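Local coordinates for tyrocidine synthetase 3 (Brevibacillus brevis, PDB 2JGP), which takes part in nonribosomal synthesis of the antibiotic tyrocidine, this peptidyl carrier and condensation bidomain serving peptide bond formation, at residues P7-V10 / W11-R14; A74-I77 / E78-K82; L422-P426 / L427-V431; T488-T491 / M492-S496. All coordinates share one frame; numbering follows the deposited sequence.

Interaction 1 (P7-V10 / W11-R14); sequences PRSV and WEAR
Glu-12 reaches back from the first turn of helix 10-23 to grip Arg-8. Glu-12 CB lies 3.5 Å from Ser-9 OG, and Glu-12 CG passes the same hydroxyl at 3.4 Å. Beyond CG the chain runs extended (chi2 -174°), which carries the carboxylate clear of the helix end to the guanidinium. There Glu-12 OE1 takes Arg-8 NH2 at 2.8 Å, while OE2 accepts two donors, Arg-8 NE at 3.1 Å through its syn lone pair and the backbone Arg-8 N at 2.8 Å from the anti side. The salt bridge is thus side-on, one nitrogen to each oxygen, with the two planes 31° apart. Between these partners sits the helix N-cap: Ser-9 OG accepts from Glu-12 N at 3.2 Å, opening the first helix of the carrier domain. Gln-71 gives Arg-8 NH2 a further partner. Pro-7 CB rests on Ala-13, 4.1 Å from its CB. Further on, Val-10 CG2 stands over the centre of the Arg-14 guanidinium, 3.3 Å above its plane. Arg-14 NE donates to Gly-403 O and NH2 forms a salt bridge with Asp-406, while Val-10 CG1 lies over one face of the Trp-11 indole.

Interaction 2 (A74-I77 / E78-K82); sequences AAFI and EETAK
The Phe-76 ring carries the hydroxyl of Thr-80 on one face: OG1 stands 3.4 Å above the plane, over the ring centre, and Thr-80 CG2 comes within 4.1 Å of Phe-76 CZ. Phe-76 CG lies anti to the backbone N (chi1 168°), which turns the ring out from the helix flank, where Thr-80, on the following turn, brings OG1 over its face. The hydroxyl does not give its hydrogen to the ring. Thr-80 OG1 donates instead to Phe-76 O at 2.6 Å, with the donor tilted 34° from the carbonyl plane, so one oxygen both covers the ring and binds the backbone of the same residue. Phe-76 O also receives a weak bond from Glu-79 N.

The backbone bonds weaken beyond Glu-78. The regular bond from Glu-78 N to Ala-74 O, 2.9 Å long, is followed by a weak one from Glu-79 N to Ala-75 O. Thr-80 N then turns to Ile-77 O, three residues back, in a weak bond of 3.4 Å, while the threonine side chain takes up the carbonyl four residues back. The two glutamates lie along the helix surface, Glu-78 CG close to Ala-74 O and the Glu-79 carboxylate beside Ala-75, with Glu-79 OE1 3.9 Å from Ala-75 CB.

Helix 70-79 packs on helix 10-23 through Ala-74 and Ile-77, both of which touch Trp-11. Further along, Glu-78 O accepts a hydrogen bond from His-361 of the condensation domain, and Thr-80 O one from Asn-84 in the linker that follows.

Interaction 3 (L422-P426 / L427-V431); sequences LSRNP and LFDTV
Asn-425 and Asp-429 bring their CA atoms to 5.6 Å where the chain turns ahead of strand 430-435. Leu-427 has a positive phi (72°), and with Phe-428 N reaching Pro-426 O in a weak bond of 2.8 Å the backbone makes a tight three-residue reversal, a gamma-turn centred on Leu-427. The strand then starts at Thr-430.

Asp-429 closes the bend. Its OD1 receives the backbone N of Asn-425 at 2.9 Å, in an almost straight bond (174°) that arrives nearly along the C-O axis. Asp-429 OD2 is held by Arg-424, whose NE and NH2 both donate to it, at 3.2 and 3.1 Å. Both nitrogens come from one face of the carboxylate, above its plane, whereas the oxygen lies in the plane of the guanidinium; the two groups are turned 67° against each other. Bends at chi2 and chi3 fold the arginine back to make this grip, and Leu-287 O holds NH2 as well. Two waters fill in the rest: one links Asn-425 ND2 to Asp-429 OD1, the other donates to Asp-429 OD2 at 2.6 Å and to Asn-425 O. Lys-462 O also accepts from Asn-425 ND2.

Leu-427 packs against Phe-409 and Leu-412 of helix 409-415, and Phe-428 against Thr-374 and Ala-376 of strand 373-379, so the turn joins that helix to the strand. The buried carboxylate thus has five donors, a backbone amide, two arginine nitrogens and two waters, which would probably favour its ionised form and lock the loop's course into the strand.

Interaction 4 (T488-T491 / M492-S496); sequences TRET and MERFS
Met-492 crosses Thr-491 at a slant, its bends at chi2 and chi3 bringing CE to 3.9 Å from Thr-491 CG2, and Met-492 CG passes Thr-488 O. This is the close side: Met-492 also touches Val-480 and Cys-306, and Phe-495, whose CB lies 3.3 Å from Thr-491 O, meets Tyr-344 edge-to-face. Ser-496 OG adds a second bond to Met-492 O, from the face opposite Ser-496 N.

The outer side is built of charged chains. Glu-490 and Arg-494 lie side by side, each with CG anti to its backbone N. Arg-494 NH2 meets Glu-490 OE2 at 3.0 Å in a nearly straight bond (176°), on the anti lone pair and in the guanidinium plane. Arg-489 and Glu-493 are looser, a long salt bridge of 3.9 Å from NH1 to OE2; Glu-493 OE2 lies 3.5 Å from Arg-489 CG, and Arg-489 NH2 has its salt bridge with Asp-304.

Thr-488 caps the start, its OG1 accepting from Thr-491 N at 3.1 Å, while Asp-292 holds Thr-488 N and Thr-491 OG1. A capped start, with an i to i+4 ion pair outside and Met-492 and Phe-495 inside, is the amphipathic form of a helix lying on a sheet, here helix 489-508 of the condensation domain.

How the interactions relate
Interactions 1 and 2, both partly buried, belong together: Trp-11 and Glu-12 of the first touch Ile-77 and Ala-74 of the second, so a helix start and a later helix of the carrier domain share one packed interface. Interactions 3 and 4 lie in the condensation domain, with nearest atoms about 6 Å apart but not touching, and interaction 4 is about 48 Å from interaction 2, centre to centre. Acid-arginine pairs recur in interactions 1, 3 and 4; interactions 1 and 3 each have a buried acid, at a helix start and in a loop, whereas the acids of interaction 4 line the outer side of a helix. Interaction 2 relies on a hydroxyl and an aromatic ring instead.

Interaction 1 (P7-V10 / W11-R14)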
loop_
_atom_site.group_PDB
_atom_site.type_symbol
_atom_site.label_atom_id
_atom_site.label_comp_id
_atom_site.label_asym_id
_atom_site.label_seq_id
_atom_site.Cartn_x
_atom_site.Cartn_y
_atom_site.Cartn_z
ATOM N N PRO A 7 17.735 -1.099 5.899
ATOM C CA PRO A 7 16.724 -2.098 6.276
ATOM C C PRO A 7 15.753 -2.406 5.132
ATOM O O PRO A 7 15.302 -1.489 4.442
ATOM C CB PRO A 7 16.004 -1.425 7.446
ATOM C CG PRO A 7 17.062 -0.567 8.073
ATOM C CD PRO A 7 17.836 -0.025 6.904
ATOM N N ARG A 8 15.466 -3.686 4.912
ATOM C CA ARG A 8 14.668 -4.131 3.759
ATOM C C ARG A 8 13.338 -4.761 4.167
ATOM O O ARG A 8 12.541 -5.170 3.315
ATOM C CB ARG A 8 15.458 -5.156 2.951
ATOM C CG ARG A 8 16.811 -4.664 2.484
ATOM C CD ARG A 8 17.717 -5.807 2.147
ATOM N NE ARG A 8 18.098 -6.578 3.327
ATOM C CZ ARG A 8 19.012 -7.542 3.322
ATOM N NH1 ARG A 8 19.646 -7.866 2.199
ATOM N NH2 ARG A 8 19.291 -8.195 4.440
ATOM N N SER A 9 13.113 -4.864 5.472
ATOM C CA SER A 9 11.912 -5.483 5.999
ATOM C C SER A 9 11.547 -4.800 7.289
ATOM O O SER A 9 12.360 -4.080 7.864
ATOM C CB SER A 9 12.143 -6.964 6.273
ATOM O OG SER A 9 13.041 -7.142 7.353
ATOM N N VAL A 10 10.336 -5.067 7.769
ATOM C CA VAL A 10 9.877 -4.473 9.023
ATOM C C VAL A 10 10.776 -4.861 10.206
ATOM O O VAL A 10 11.109 -4.008 11.015
ATOM C CB VAL A 10 8.371 -4.807 9.299
ATOM C CG1 VAL A 10 8.167 -6.315 9.477
ATOM C CG2 VAL A 10 7.865 -4.052 10.507
ATOM N N TRP A 11 11.191 -6.124 10.300
ATOM C CA TRP A 11 12.020 -6.544 11.433
ATOM C C TRP A 11 13.451 -6.019 11.329
ATOM O O TRP A 11 14.065 -5.738 12.341
ATOM C CB TRP A 11 11.978 -8.065 11.649
ATOM C CG TRP A 11 10.680 -8.484 12.262
ATOM C CD1 TRP A 11 9.699 -9.232 11.677
ATOM C CD2 TRP A 11 10.190 -8.125 13.560
ATOM N NE1 TRP A 11 8.636 -9.382 12.539
ATOM C CE2 TRP A 11 8.910 -8.709 13.701
ATOM C CE3 TRP A 11 10.708 -7.370 14.621
ATOM C CZ2 TRP A 11 8.152 -8.571 14.858
ATOM C CZ3 TRP A 11 9.953 -7.234 15.770
ATOM C CH2 TRP A 11 8.688 -7.834 15.883
ATOM N N GLU A 12 13.975 -5.868 10.113
ATOM C CA GLU A 12 15.285 -5.230 9.946
ATOM C C GLU A 12 15.236 -3.772 10.405
ATOM O O GLU A 12 16.150 -3.297 11.094
ATOM C CB GLU A 12 15.776 -5.341 8.503
ATOM C CG GLU A 12 16.299 -6.726 8.158
ATOM C CD GLU A 12 16.915 -6.808 6.781
ATOM O OE1 GLU A 12 17.346 -7.925 6.399
ATOM O OE2 GLU A 12 16.989 -5.769 6.083
ATOM N N ALA A 13 14.149 -3.078 10.062
ATOM C CA ALA A 13 13.947 -1.690 10.491
ATOM C C ALA A 13 13.816 -1.582 12.012
ATOM O O ALA A 13 14.486 -0.768 12.632
ATOM C CB ALA A 13 12.717 -1.098 9.814
ATOM N N ARG A 14 12.966 -2.417 12.606
ATOM C CA ARG A 14 12.740 -2.391 14.049
ATOM C C ARG A 14 14.022 -2.670 14.827
ATOM O O ARG A 14 14.365 -1.953 15.760
ATOM C CB ARG A 14 11.660 -3.406 14.441
ATOM C CG ARG A 14 10.266 -2.994 14.010
ATOM C CD ARG A 14 9.256 -4.100 14.211
ATOM N NE ARG A 14 7.908 -3.601 13.951
ATOM C CZ ARG A 14 6.865 -4.363 13.635
ATOM N NH1 ARG A 14 6.982 -5.683 13.549
ATOM N NH2 ARG A 14 5.691 -3.799 13.402
HETATM O O HOH W 1 10.330 -8.493 8.625
#

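Interaction 2 (A74-I77 / E78-K82)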
loop_
_atom_site.group_PDB
_atom_site.type_symbol
_atom_site.label_atom_id
_atom_site.label_comp_id
_atom_site.label_asym_id
_atom_site.label_seq_id
_atom_site.Cartn_x
_atom_site.Cartn_y
_atom_site.Cartn_z
ATOM N N ALA A 74 16.676 -10.644 12.178
ATOM C CA ALA A 74 15.358 -10.364 11.585
ATOM C C ALA A 74 14.730 -11.614 10.972
ATOM O O ALA A 74 13.542 -11.872 11.165
ATOM C CB ALA A 74 15.460 -9.261 10.537
ATOM N N ALA A 75 15.527 -12.384 10.232
ATOM C CA ALA A 75 15.068 -13.653 9.666
ATOM C C ALA A 75 14.582 -14.613 10.760
ATOM O O ALA A 75 13.544 -15.265 10.611
ATOM C CB ALA A 75 16.177 -14.309 8.841
ATOM N N PHE A 76 15.333 -14.703 11.854
ATOM C CA PHE A 76 14.924 -15.534 12.985
ATOM C C PHE A 76 13.544 -15.117 13.512
ATOM O O PHE A 76 12.679 -15.969 13.736
ATOM C CB PHE A 76 15.955 -15.463 14.114
ATOM C CG PHE A 76 15.471 -16.056 15.409
ATOM C CD1 PHE A 76 15.603 -17.411 15.654
ATOM C CD2 PHE A 76 14.874 -15.254 16.380
ATOM C CE1 PHE A 76 15.158 -17.958 16.842
ATOM C CE2 PHE A 76 14.421 -15.800 17.573
ATOM C CZ PHE A 76 14.569 -17.149 17.805
ATOM N N ILE A 77 13.341 -13.816 13.701
ATOM C CA ILE A 77 12.053 -13.312 14.207
ATOM C C ILE A 77 10.923 -13.632 13.232
ATOM O O ILE A 77 9.830 -14.023 13.648
ATOM C CB ILE A 77 12.069 -11.791 14.456
ATOM C CG1 ILE A 77 13.086 -11.421 15.538
ATOM C CG2 ILE A 77 10.672 -11.299 14.880
ATOM C CD1 ILE A 77 13.246 -9.917 15.713
ATOM N N GLU A 78 11.194 -13.474 11.938
ATOM C CA GLU A 78 10.209 -13.793 10.891
ATOM C C GLU A 78 9.782 -15.257 10.887
ATOM O O GLU A 78 8.648 -15.579 10.531
ATOM C CB GLU A 78 10.775 -13.458 9.511
ATOM C CG GLU A 78 10.844 -11.985 9.213
ATOM C CD GLU A 78 11.761 -11.647 8.050
ATOM O OE1 GLU A 78 12.450 -12.546 7.521
ATOM O OE2 GLU A 78 11.805 -10.461 7.668
ATOM N N GLU A 79 10.701 -16.141 11.259
ATOM C CA GLU A 79 10.478 -17.578 11.163
ATOM C C GLU A 79 10.048 -18.206 12.488
ATOM O O GLU A 79 9.823 -19.417 12.551
ATOM C CB GLU A 79 11.750 -18.253 10.630
ATOM C CG GLU A 79 12.048 -17.863 9.183
ATOM C CD GLU A 79 13.484 -18.117 8.760
ATOM O OE1 GLU A 79 13.961 -17.389 7.860
ATOM O OE2 GLU A 79 14.132 -19.030 9.316
ATOM N N THR A 80 9.903 -17.385 13.529
ATOM C CA THR A 80 9.657 -17.878 14.885
ATOM C C THR A 80 8.313 -17.391 15.424
ATOM O O THR A 80 8.084 -16.192 15.548
ATOM C CB THR A 80 10.794 -17.441 15.839
ATOM O OG1 THR A 80 12.040 -17.959 15.356
ATOM C CG2 THR A 80 10.556 -17.953 17.258
ATOM N N ALA A 81 7.431 -18.338 15.743
ATOM C CA ALA A 81 6.129 -18.034 16.337
ATOM C C ALA A 81 6.226 -17.881 17.858
ATOM O O ALA A 81 5.504 -17.091 18.465
ATOM C CB ALA A 81 5.139 -19.131 15.991
ATOM N N LYS A 82 7.136 -18.643 18.458
ATOM C CA LYS A 82 7.294 -18.669 19.909
ATOM C C LYS A 82 7.762 -17.314 20.424
ATOM O O LYS A 82 8.713 -16.741 19.905
ATOM C CB LYS A 82 8.293 -19.758 20.312
ATOM C CG LYS A 82 8.485 -19.917 21.814
ATOM C CD LYS A 82 9.450 -21.052 22.127
ATOM C CE LYS A 82 9.995 -20.948 23.541
ATOM N NZ LYS A 82 10.918 -19.789 23.693
#

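Interaction 3 (L422-P426 / L427-V431)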
loop_
_atom_site.group_PDB
_atom_site.type_symbol
_atom_site.label_atom_id
_atom_site.label_comp_id
_atom_site.label_asym_id
_atom_site.label_seq_id
_atom_site.Cartn_x
_atom_site.Cartn_y
_atom_site.Cartn_z
ATOM N N LEU A 422 -15.765 18.163 5.940
ATOM C CA LEU A 422 -16.348 17.345 4.865
ATOM C C LEU A 422 -15.727 17.660 3.492
ATOM O O LEU A 422 -15.834 16.864 2.558
ATOM C CB LEU A 422 -17.873 17.555 4.814
ATOM C CG LEU A 422 -18.771 16.439 4.258
ATOM C CD1 LEU A 422 -18.629 15.150 5.062
ATOM C CD2 LEU A 422 -20.231 16.890 4.248
ATOM N N SER A 423 -15.083 18.820 3.375
ATOM C CA SER A 423 -14.431 19.228 2.131
ATOM C C SER A 423 -13.028 18.638 1.975
ATOM O O SER A 423 -12.385 18.822 0.941
ATOM C CB SER A 423 -14.350 20.755 2.049
ATOM O OG SER A 423 -13.525 21.287 3.073
ATOM N N ARG A 424 -12.551 17.928 2.993
ATOM C CA ARG A 424 -11.207 17.356 2.949
ATOM C C ARG A 424 -11.126 16.040 3.718
ATOM O O ARG A 424 -12.116 15.587 4.291
ATOM C CB ARG A 424 -10.170 18.382 3.433
ATOM C CG ARG A 424 -10.619 19.310 4.547
ATOM C CD ARG A 424 -10.014 20.700 4.389
ATOM N NE ARG A 424 -8.610 20.616 4.014
ATOM C CZ ARG A 424 -7.910 21.590 3.437
ATOM N NH1 ARG A 424 -8.457 22.771 3.170
ATOM N NH2 ARG A 424 -6.635 21.377 3.127
ATOM N N ASN A 425 -9.955 15.413 3.694
ATOM C CA ASN A 425 -9.775 14.089 4.280
ATOM C C ASN A 425 -9.022 14.148 5.601
ATOM O O ASN A 425 -8.270 15.092 5.841
ATOM C CB ASN A 425 -9.060 13.177 3.285
ATOM C CG ASN A 425 -9.962 12.752 2.146
ATOM O OD1 ASN A 425 -10.783 11.847 2.298
ATOM N ND2 ASN A 425 -9.821 13.410 0.999
ATOM N N PRO A 426 -9.230 13.141 6.468
ATOM C CA PRO A 426 -8.561 13.160 7.761
ATOM C C PRO A 426 -7.043 13.004 7.628
ATOM O O PRO A 426 -6.561 12.185 6.831
ATOM C CB PRO A 426 -9.197 11.981 8.517
ATOM C CG PRO A 426 -9.761 11.094 7.479
ATOM C CD PRO A 426 -10.086 11.952 6.294
ATOM N N LEU A 427 -6.320 13.834 8.377
ATOM C CA LEU A 427 -4.859 13.802 8.499
ATOM C C LEU A 427 -4.074 14.282 7.272
ATOM O O LEU A 427 -3.077 14.986 7.433
ATOM C CB LEU A 427 -4.351 12.425 8.962
ATOM C CG LEU A 427 -4.509 12.142 10.459
ATOM C CD1 LEU A 427 -4.032 10.742 10.792
ATOM C CD2 LEU A 427 -3.761 13.173 11.301
ATOM N N PHE A 428 -4.494 13.896 6.067
ATOM C CA PHE A 428 -3.804 14.326 4.842
ATOM C C PHE A 428 -4.764 14.528 3.667
ATOM O O PHE A 428 -5.785 13.847 3.554
ATOM C CB PHE A 428 -2.692 13.336 4.457
ATOM C CG PHE A 428 -3.144 11.908 4.392
ATOM C CD1 PHE A 428 -3.723 11.395 3.235
ATOM C CD2 PHE A 428 -3.000 11.075 5.489
ATOM C CE1 PHE A 428 -4.151 10.076 3.178
ATOM C CE2 PHE A 428 -3.423 9.753 5.435
ATOM C CZ PHE A 428 -3.996 9.253 4.278
ATOM N N ASP A 429 -4.418 15.479 2.802
ATOM C CA ASP A 429 -5.210 15.797 1.611
ATOM C C ASP A 429 -4.477 15.490 0.314
ATOM O O ASP A 429 -4.963 15.800 -0.770
ATOM C CB ASP A 429 -5.623 17.261 1.660
ATOM C CG ASP A 429 -6.685 17.507 2.692
ATOM O OD1 ASP A 429 -7.740 16.841 2.606
ATOM O OD2 ASP A 429 -6.463 18.332 3.599
ATOM N N THR A 430 -3.310 14.869 0.432
ATOM C CA THR A 430 -2.589 14.381 -0.722
ATOM C C THR A 430 -1.983 13.017 -0.416
ATOM O O THR A 430 -1.714 12.699 0.739
ATOM C CB THR A 430 -1.487 15.367 -1.163
ATOM O OG1 THR A 430 -0.857 14.870 -2.343
ATOM C CG2 THR A 430 -0.441 15.546 -0.070
ATOM N N VAL A 431 -1.789 12.228 -1.469
ATOM C CA VAL A 431 -1.208 10.898 -1.374
ATOM C C VAL A 431 -0.024 10.801 -2.332
ATOM O O VAL A 431 -0.049 11.385 -3.417
ATOM C CB VAL A 431 -2.259 9.805 -1.717
ATOM C CG1 VAL A 431 -1.596 8.460 -1.977
ATOM C CG2 VAL A 431 -3.287 9.696 -0.595
HETATM O O HOH W 2 -8.458 15.783 0.214
HETATM O O HOH W 3 -7.112 17.559 6.017
#

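Interaction 4 (T488-T491 / M492-S496)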
loop_
_atom_site.group_PDB
_atom_site.type_symbol
_atom_site.label_atom_id
_atom_site.label_comp_id
_atom_site.label_asym_id
_atom_site.label_seq_id
_atom_site.Cartn_x
_atom_site.Cartn_y
_atom_site.Cartn_z
ATOM N N THR A 488 -6.781 23.526 -12.433
ATOM C CA THR A 488 -6.826 23.430 -13.884
ATOM C C THR A 488 -5.713 22.486 -14.343
ATOM O O THR A 488 -4.753 22.230 -13.606
ATOM C CB THR A 488 -6.625 24.806 -14.555
ATOM O OG1 THR A 488 -5.302 25.293 -14.285
ATOM C CG2 THR A 488 -7.642 25.819 -14.046
ATOM N N ARG A 489 -5.850 21.970 -15.562
ATOM C CA ARG A 489 -4.797 21.172 -16.186
ATOM C C ARG A 489 -3.483 21.945 -16.258
ATOM O O ARG A 489 -2.416 21.382 -16.009
ATOM C CB ARG A 489 -5.219 20.744 -17.593
ATOM C CG ARG A 489 -4.137 20.004 -18.370
ATOM C CD ARG A 489 -4.711 19.326 -19.598
ATOM N NE ARG A 489 -5.647 18.269 -19.227
ATOM C CZ ARG A 489 -5.301 17.058 -18.790
ATOM N NH1 ARG A 489 -4.024 16.718 -18.666
ATOM N NH2 ARG A 489 -6.247 16.177 -18.478
ATOM N N GLU A 490 -3.568 23.228 -16.605
ATOM C CA GLU A 490 -2.394 24.094 -16.724
ATOM C C GLU A 490 -1.604 24.134 -15.414
ATOM O O GLU A 490 -0.385 23.936 -15.413
ATOM C CB GLU A 490 -2.820 25.510 -17.138
ATOM C CG GLU A 490 -1.685 26.524 -17.250
ATOM C CD GLU A 490 -2.179 27.938 -17.520
ATOM O OE1 GLU A 490 -3.324 28.108 -17.997
ATOM O OE2 GLU A 490 -1.418 28.889 -17.255
ATOM N N THR A 491 -2.310 24.385 -14.312
ATOM C CA THR A 491 -1.696 24.451 -12.981
ATOM C C THR A 491 -1.001 23.152 -12.584
ATOM O O THR A 491 0.069 23.174 -11.970
ATOM C CB THR A 491 -2.745 24.810 -11.901
ATOM O OG1 THR A 491 -3.172 26.163 -12.091
ATOM C CG2 THR A 491 -2.169 24.650 -10.481
ATOM N N MET A 492 -1.607 22.024 -12.939
ATOM C CA MET A 492 -1.081 20.716 -12.558
ATOM C C MET A 492 0.084 20.282 -13.445
ATOM O O MET A 492 1.021 19.643 -12.967
ATOM C CB MET A 492 -2.201 19.675 -12.563
ATOM C CG MET A 492 -3.200 19.875 -11.435
ATOM S SD MET A 492 -2.518 19.405 -9.832
ATOM C CE MET A 492 -1.983 20.984 -9.179
ATOM N N GLU A 493 0.031 20.625 -14.729
ATOM C CA GLU A 493 1.191 20.416 -15.605
ATOM C C GLU A 493 2.391 21.240 -15.128
ATOM O O GLU A 493 3.519 20.763 -15.165
ATOM C CB GLU A 493 0.845 20.719 -17.066
ATOM C CG GLU A 493 -0.058 19.654 -17.699
ATOM C CD GLU A 493 -0.498 19.986 -19.116
ATOM O OE1 GLU A 493 -0.252 21.118 -19.588
ATOM O OE2 GLU A 493 -1.104 19.105 -19.762
ATOM N N ARG A 494 2.143 22.459 -14.654
ATOM C CA ARG A 494 3.203 23.307 -14.102
ATOM C C ARG A 494 3.729 22.763 -12.769
ATOM O O ARG A 494 4.934 22.802 -12.512
ATOM C CB ARG A 494 2.704 24.746 -13.923
ATOM C CG ARG A 494 3.769 25.722 -13.439
ATOM C CD ARG A 494 3.237 27.148 -13.318
ATOM N NE ARG A 494 2.823 27.688 -14.617
ATOM C CZ ARG A 494 1.567 27.857 -15.028
ATOM N NH1 ARG A 494 0.531 27.547 -14.253
ATOM N NH2 ARG A 494 1.343 28.355 -16.239
ATOM N N PHE A 495 2.806 22.283 -11.934
ATOM C CA PHE A 495 3.108 21.609 -10.666
ATOM C C PHE A 495 4.078 20.453 -10.888
ATOM O O PHE A 495 5.047 20.292 -10.147
ATOM C CB PHE A 495 1.785 21.102 -10.066
ATOM C CG PHE A 495 1.906 20.432 -8.717
ATOM C CD1 PHE A 495 2.075 21.183 -7.561
ATOM C CD2 PHE A 495 1.771 19.051 -8.599
ATOM C CE1 PHE A 495 2.145 20.567 -6.314
ATOM C CE2 PHE A 495 1.838 18.425 -7.361
ATOM C CZ PHE A 495 2.020 19.187 -6.213
ATOM N N SER A 496 3.812 19.660 -11.924
ATOM C CA SER A 496 4.651 18.511 -12.274
ATOM C C SER A 496 6.045 18.924 -12.755
ATOM O O SER A 496 7.041 18.332 -12.342
ATOM C CB SER A 496 3.964 17.664 -13.346
ATOM O OG SER A 496 2.678 17.249 -12.915
#